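Local coordinates for uncharacterized protein (Parabacteroides merdae, PDB 4MXN) that is of unknown function but is probably a glycoside hydrolase of family 28, the family of the polygalacturonases, at residues 165-177 and 186-198. Sequence-based numbering, arbitrary orientation.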
loop_
_atom_site.group_PDB
_atom_site.type_symbol
_atom_site.label_atom_id
_atom_site.label_comp_id
_atom_site.label_asym_id
_atom_site.label_seq_id
_atom_site.Cartn_x
_atom_site.Cartn_y
_atom_site.Cartn_z
ATOM N N THR A 165 -6.492 1.774 -7.122
ATOM C CA THR A 165 -6.218 0.535 -7.834
ATOM C C THR A 165 -4.846 0.093 -7.338
ATOM O O THR A 165 -3.882 0.849 -7.440
ATOM C CB THR A 165 -6.338 0.702 -9.363
ATOM O OG1 THR A 165 -7.729 0.857 -9.707
ATOM C CG2 THR A 165 -5.765 -0.497 -10.118
ATOM N N LEU A 166 -4.778 -1.108 -6.755
ATOM C CA LEU A 166 -3.542 -1.698 -6.234
ATOM C C LEU A 166 -3.099 -2.691 -7.279
ATOM O O LEU A 166 -3.792 -3.680 -7.533
ATOM C CB LEU A 166 -3.807 -2.344 -4.849
ATOM C CG LEU A 166 -4.284 -1.356 -3.769
ATOM C CD1 LEU A 166 -4.569 -2.057 -2.472
ATOM C CD2 LEU A 166 -3.263 -0.230 -3.571
ATOM N N GLN A 167 -2.007 -2.381 -7.959
ATOM C CA GLN A 167 -1.601 -3.183 -9.099
ATOM C C GLN A 167 -0.224 -3.799 -8.976
ATOM O O GLN A 167 0.764 -3.111 -8.694
ATOM C CB GLN A 167 -1.652 -2.292 -10.345
ATOM C CG GLN A 167 -1.195 -2.925 -11.659
ATOM C CD GLN A 167 -1.412 -1.962 -12.796
ATOM O OE1 GLN A 167 -2.540 -1.685 -13.201
ATOM N NE2 GLN A 167 -0.346 -1.376 -13.280
ATOM N N ASP A 168 -0.159 -5.097 -9.318
ATOM C CA ASP A 168 1.076 -5.865 -9.503
ATOM C C ASP A 168 2.010 -5.761 -8.301
ATOM O O ASP A 168 3.198 -5.480 -8.431
ATOM C CB ASP A 168 1.771 -5.388 -10.800
ATOM C CG ASP A 168 2.964 -6.207 -11.225
ATOM O OD1 ASP A 168 2.896 -7.455 -11.111
ATOM O OD2 ASP A 168 3.964 -5.602 -11.686
ATOM N N ALA A 169 1.456 -6.037 -7.132
ATOM C CA ALA A 169 2.152 -6.042 -5.866
ATOM C C ALA A 169 3.370 -6.976 -5.921
ATOM O O ALA A 169 3.256 -8.087 -6.445
ATOM C CB ALA A 169 1.196 -6.496 -4.767
ATOM N N ALA A 170 4.527 -6.517 -5.378
ATOM C CA ALA A 170 5.760 -7.313 -5.313
ATOM C C ALA A 170 5.629 -8.435 -4.291
ATOM O O ALA A 170 6.395 -9.390 -4.318
ATOM C CB ALA A 170 6.940 -6.424 -4.961
ATOM N N ASN A 171 4.653 -8.312 -3.381
ATOM C CA ASN A 171 4.387 -9.319 -2.366
ATOM C C ASN A 171 2.853 -9.434 -2.264
ATOM O O ASN A 171 2.228 -9.741 -3.266
ATOM C CB ASN A 171 5.091 -8.949 -1.064
ATOM C CG ASN A 171 5.453 -10.151 -0.211
ATOM O OD1 ASN A 171 4.738 -11.148 -0.165
ATOM N ND2 ASN A 171 6.560 -10.070 0.510
ATOM N N VAL A 172 2.259 -9.144 -1.110
ATOM C CA VAL A 172 0.808 -9.126 -0.895
ATOM C C VAL A 172 0.384 -7.686 -1.206
ATOM O O VAL A 172 1.204 -6.790 -1.056
ATOM C CB VAL A 172 0.456 -9.625 0.546
ATOM C CG1 VAL A 172 -0.997 -9.347 0.932
ATOM C CG2 VAL A 172 0.757 -11.112 0.691
ATOM N N ALA A 173 -0.831 -7.448 -1.718
ATOM C CA ALA A 173 -1.212 -6.058 -2.006
ATOM C C ALA A 173 -1.454 -5.250 -0.714
ATOM O O ALA A 173 -0.967 -4.121 -0.600
ATOM C CB ALA A 173 -2.446 -6.015 -2.879
ATOM N N GLU A 174 -2.206 -5.825 0.245
ATOM C CA GLU A 174 -2.591 -5.139 1.481
ATOM C C GLU A 174 -2.335 -5.982 2.684
ATOM O O GLU A 174 -2.745 -7.142 2.708
ATOM C CB GLU A 174 -4.100 -4.813 1.477
ATOM C CG GLU A 174 -4.655 -3.928 0.379
ATOM C CD GLU A 174 -6.171 -4.021 0.257
ATOM O OE1 GLU A 174 -6.881 -3.549 1.171
ATOM O OE2 GLU A 174 -6.652 -4.605 -0.738
ATOM N N ILE A 175 -1.750 -5.392 3.727
ATOM C CA ILE A 175 -1.502 -6.100 4.993
ATOM C C ILE A 175 -2.072 -5.269 6.124
ATOM O O ILE A 175 -1.740 -4.085 6.235
ATOM C CB ILE A 175 0.000 -6.424 5.228
ATOM C CG1 ILE A 175 0.581 -7.357 4.120
ATOM C CG2 ILE A 175 0.214 -7.042 6.649
ATOM C CD1 ILE A 175 2.075 -7.487 4.178
ATOM N N TYR A 176 -2.958 -5.869 6.936
ATOM C CA TYR A 176 -3.556 -5.215 8.106
ATOM C C TYR A 176 -3.246 -6.091 9.292
ATOM O O TYR A 176 -3.657 -7.261 9.335
ATOM C CB TYR A 176 -5.074 -4.960 7.933
ATOM C CG TYR A 176 -5.389 -4.167 6.684
ATOM C CD1 TYR A 176 -5.149 -2.794 6.625
ATOM C CD2 TYR A 176 -5.889 -4.792 5.546
ATOM C CE1 TYR A 176 -5.387 -2.068 5.456
ATOM C CE2 TYR A 176 -6.134 -4.074 4.373
ATOM C CZ TYR A 176 -5.890 -2.711 4.338
ATOM O OH TYR A 176 -6.113 -2.004 3.185
ATOM N N LYS A 177 -2.423 -5.563 10.203
ATOM C CA LYS A 177 -1.978 -6.291 11.375
ATOM C C LYS A 177 -2.238 -5.478 12.631
ATOM O O LYS A 177 -1.760 -4.350 12.721
ATOM C CB LYS A 177 -0.474 -6.631 11.250
ATOM C CG LYS A 177 0.057 -7.446 12.418
ATOM C CD LYS A 177 1.496 -7.899 12.215
ATOM C CE LYS A 177 2.045 -8.588 13.451
ATOM N NZ LYS A 177 1.314 -9.838 13.797
ATOM N N LYS A 186 -14.374 0.374 -2.253
ATOM C CA LYS A 186 -14.228 0.563 -3.721
ATOM C C LYS A 186 -12.749 0.403 -4.203
ATOM O O LYS A 186 -12.316 1.060 -5.154
ATOM C CB LYS A 186 -14.801 1.945 -4.151
ATOM C CG LYS A 186 -16.248 2.184 -3.693
ATOM C CD LYS A 186 -16.629 3.668 -3.722
ATOM C CE LYS A 186 -17.946 3.930 -3.029
ATOM N NZ LYS A 186 -17.780 4.051 -1.558
ATOM N N VAL A 187 -11.995 -0.486 -3.550
ATOM C CA VAL A 187 -10.592 -0.702 -3.928
ATOM C C VAL A 187 -10.540 -1.801 -4.999
ATOM O O VAL A 187 -11.326 -2.735 -4.967
ATOM C CB VAL A 187 -9.674 -1.010 -2.702
ATOM C CG1 VAL A 187 -8.251 -1.405 -3.130
ATOM C CG2 VAL A 187 -9.613 0.182 -1.748
ATOM N N VAL A 188 -9.656 -1.651 -5.971
ATOM C CA VAL A 188 -9.492 -2.640 -7.029
ATOM C C VAL A 188 -8.091 -3.235 -6.865
ATOM O O VAL A 188 -7.120 -2.477 -6.777
ATOM C CB VAL A 188 -9.717 -2.041 -8.447
ATOM C CG1 VAL A 188 -9.333 -3.040 -9.553
ATOM C CG2 VAL A 188 -11.163 -1.536 -8.626
ATOM N N VAL A 189 -7.986 -4.581 -6.778
ATOM C CA VAL A 189 -6.670 -5.230 -6.721
ATOM C C VAL A 189 -6.457 -5.940 -8.062
ATOM O O VAL A 189 -7.240 -6.829 -8.413
ATOM C CB VAL A 189 -6.435 -6.181 -5.512
ATOM C CG1 VAL A 189 -5.043 -6.801 -5.572
ATOM C CG2 VAL A 189 -6.635 -5.457 -4.179
ATOM N N ASN A 190 -5.438 -5.493 -8.831
ATOM C CA ASN A 190 -5.069 -6.089 -10.120
ATOM C C ASN A 190 -3.807 -6.889 -9.891
ATOM O O ASN A 190 -2.806 -6.326 -9.470
ATOM C CB ASN A 190 -4.903 -5.039 -11.223
ATOM C CG ASN A 190 -6.203 -4.427 -11.681
ATOM O OD1 ASN A 190 -7.244 -5.080 -11.731
ATOM N ND2 ASN A 190 -6.157 -3.186 -12.120
ATOM N N ALA A 191 -3.898 -8.215 -10.037
ATOM C CA ALA A 191 -2.793 -9.139 -9.759
ATOM C C ALA A 191 -1.512 -8.768 -10.494
ATOM O O ALA A 191 -0.442 -8.885 -9.905
ATOM C CB ALA A 191 -3.188 -10.566 -10.120
ATOM N N GLY A 192 -1.634 -8.320 -11.746
ATOM C CA GLY A 192 -0.491 -8.032 -12.604
ATOM C C GLY A 192 0.224 -9.343 -12.841
ATOM O O GLY A 192 -0.399 -10.311 -13.271
ATOM N N ALA A 193 1.504 -9.424 -12.456
ATOM C CA ALA A 193 2.261 -10.674 -12.580
ATOM C C ALA A 193 2.263 -11.483 -11.248
ATOM O O ALA A 193 2.844 -12.556 -11.182
ATOM C CB ALA A 193 3.680 -10.367 -13.018
ATOM N N SER A 194 1.629 -10.966 -10.196
ATOM C CA SER A 194 1.603 -11.627 -8.878
ATOM C C SER A 194 0.641 -12.834 -8.804
ATOM O O SER A 194 -0.525 -12.723 -9.199
ATOM C CB SER A 194 1.204 -10.628 -7.796
ATOM O OG SER A 194 1.069 -11.279 -6.542
ATOM N N ASP A 195 1.116 -13.951 -8.222
ATOM C CA ASP A 195 0.267 -15.126 -7.970
ATOM C C ASP A 195 -0.027 -15.222 -6.464
ATOM O O ASP A 195 -0.571 -16.230 -5.996
ATOM C CB ASP A 195 0.935 -16.421 -8.503
ATOM C CG ASP A 195 2.240 -16.855 -7.846
ATOM O OD1 ASP A 195 2.764 -16.103 -6.989
ATOM O OD2 ASP A 195 2.713 -17.968 -8.150
ATOM N N ARG A 196 0.372 -14.176 -5.711
ATOM C CA ARG A 196 0.248 -14.093 -4.259
ATOM C C ARG A 196 -1.129 -13.583 -3.824
ATOM O O ARG A 196 -1.907 -13.094 -4.648
ATOM C CB ARG A 196 1.368 -13.192 -3.693
ATOM C CG ARG A 196 2.759 -13.831 -3.879
ATOM C CD ARG A 196 3.913 -12.846 -3.717
ATOM N NE ARG A 196 3.914 -11.785 -4.745
ATOM C CZ ARG A 196 4.483 -11.893 -5.942
ATOM N NH1 ARG A 196 5.082 -13.022 -6.302
ATOM N NH2 ARG A 196 4.451 -10.872 -6.795
ATOM N N LYS A 197 -1.409 -13.690 -2.503
ATOM C CA LYS A 197 -2.647 -13.209 -1.888
ATOM C C LYS A 197 -2.757 -11.706 -2.056
ATOM O O LYS A 197 -1.740 -11.027 -2.217
ATOM C CB LYS A 197 -2.725 -13.601 -0.392
ATOM C CG LYS A 197 -2.764 -15.121 -0.156
ATOM C CD LYS A 197 -4.169 -15.677 -0.358
ATOM C CE LYS A 197 -4.270 -17.176 -0.176
ATOM N NZ LYS A 197 -5.677 -17.614 -0.286
ATOM N N ALA A 198 -3.990 -11.197 -2.085
ATOM C CA ALA A 198 -4.252 -9.771 -2.221
ATOM C C ALA A 198 -4.284 -9.107 -0.860
ATOM O O ALA A 198 -3.909 -7.940 -0.754
ATOM C CB ALA A 198 -5.579 -9.543 -2.930
HETATM O O HOH W 1 -1.640 -6.318 -6.762
HETATM O O HOH W 2 -0.074 -10.114 -4.357
#
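Leu166 and Val189 sit abreast on neighbouring parallel strands, 165-167 and 188-190, whose axes approach to 4.6 Å at 17°. Leu166 N donates to Val188 O (2.7 Å), Leu166 O accepts from Asn190 N, and Asp168 N continues the ladder to Asn190 O. Past the strands both segments turn a corner and meet again where Glu174 N donates to Ala198 O (2.9 Å). Inside, Leu166 CD1 lies against Val187 CG1, while the two methyls of Val189 divide their partners: CG1, anti to the backbone N (chi1 179°), reaches Ala173 CB, and CG2 meets Glu174 OE2. That buried carboxylate takes a hydrogen bond from Tyr176 OH through its other oxygen, OE1. At the corner, Asp168 OD1 accepts from Ala193 N (2.8 Å), which approaches from above the carboxylate plane; Ser123 also bonds this oxygen. Arg196, bent at chi3 (-64°), lays its guanidinium edge along the opposing backbone: NH2 donates to Ala169 O (3.1 Å) in the plane of both groups, NE donates to Asn171 O (3.0 Å) from above that carbonyl's plane, and Ala170 O lies over one guanidinium face. A leucine in its place would probably leave Ala169 O without this donor and Asn171 O more dependent on water 2, which also bridges Ser194 OG and Lys197 O. Ser194 OG accepts from Arg196 N in an ST turn. Such in-register stacking of strands and corners between successive coils is characteristic of the right-handed parallel beta-helix of family 28 glycoside hydrolases.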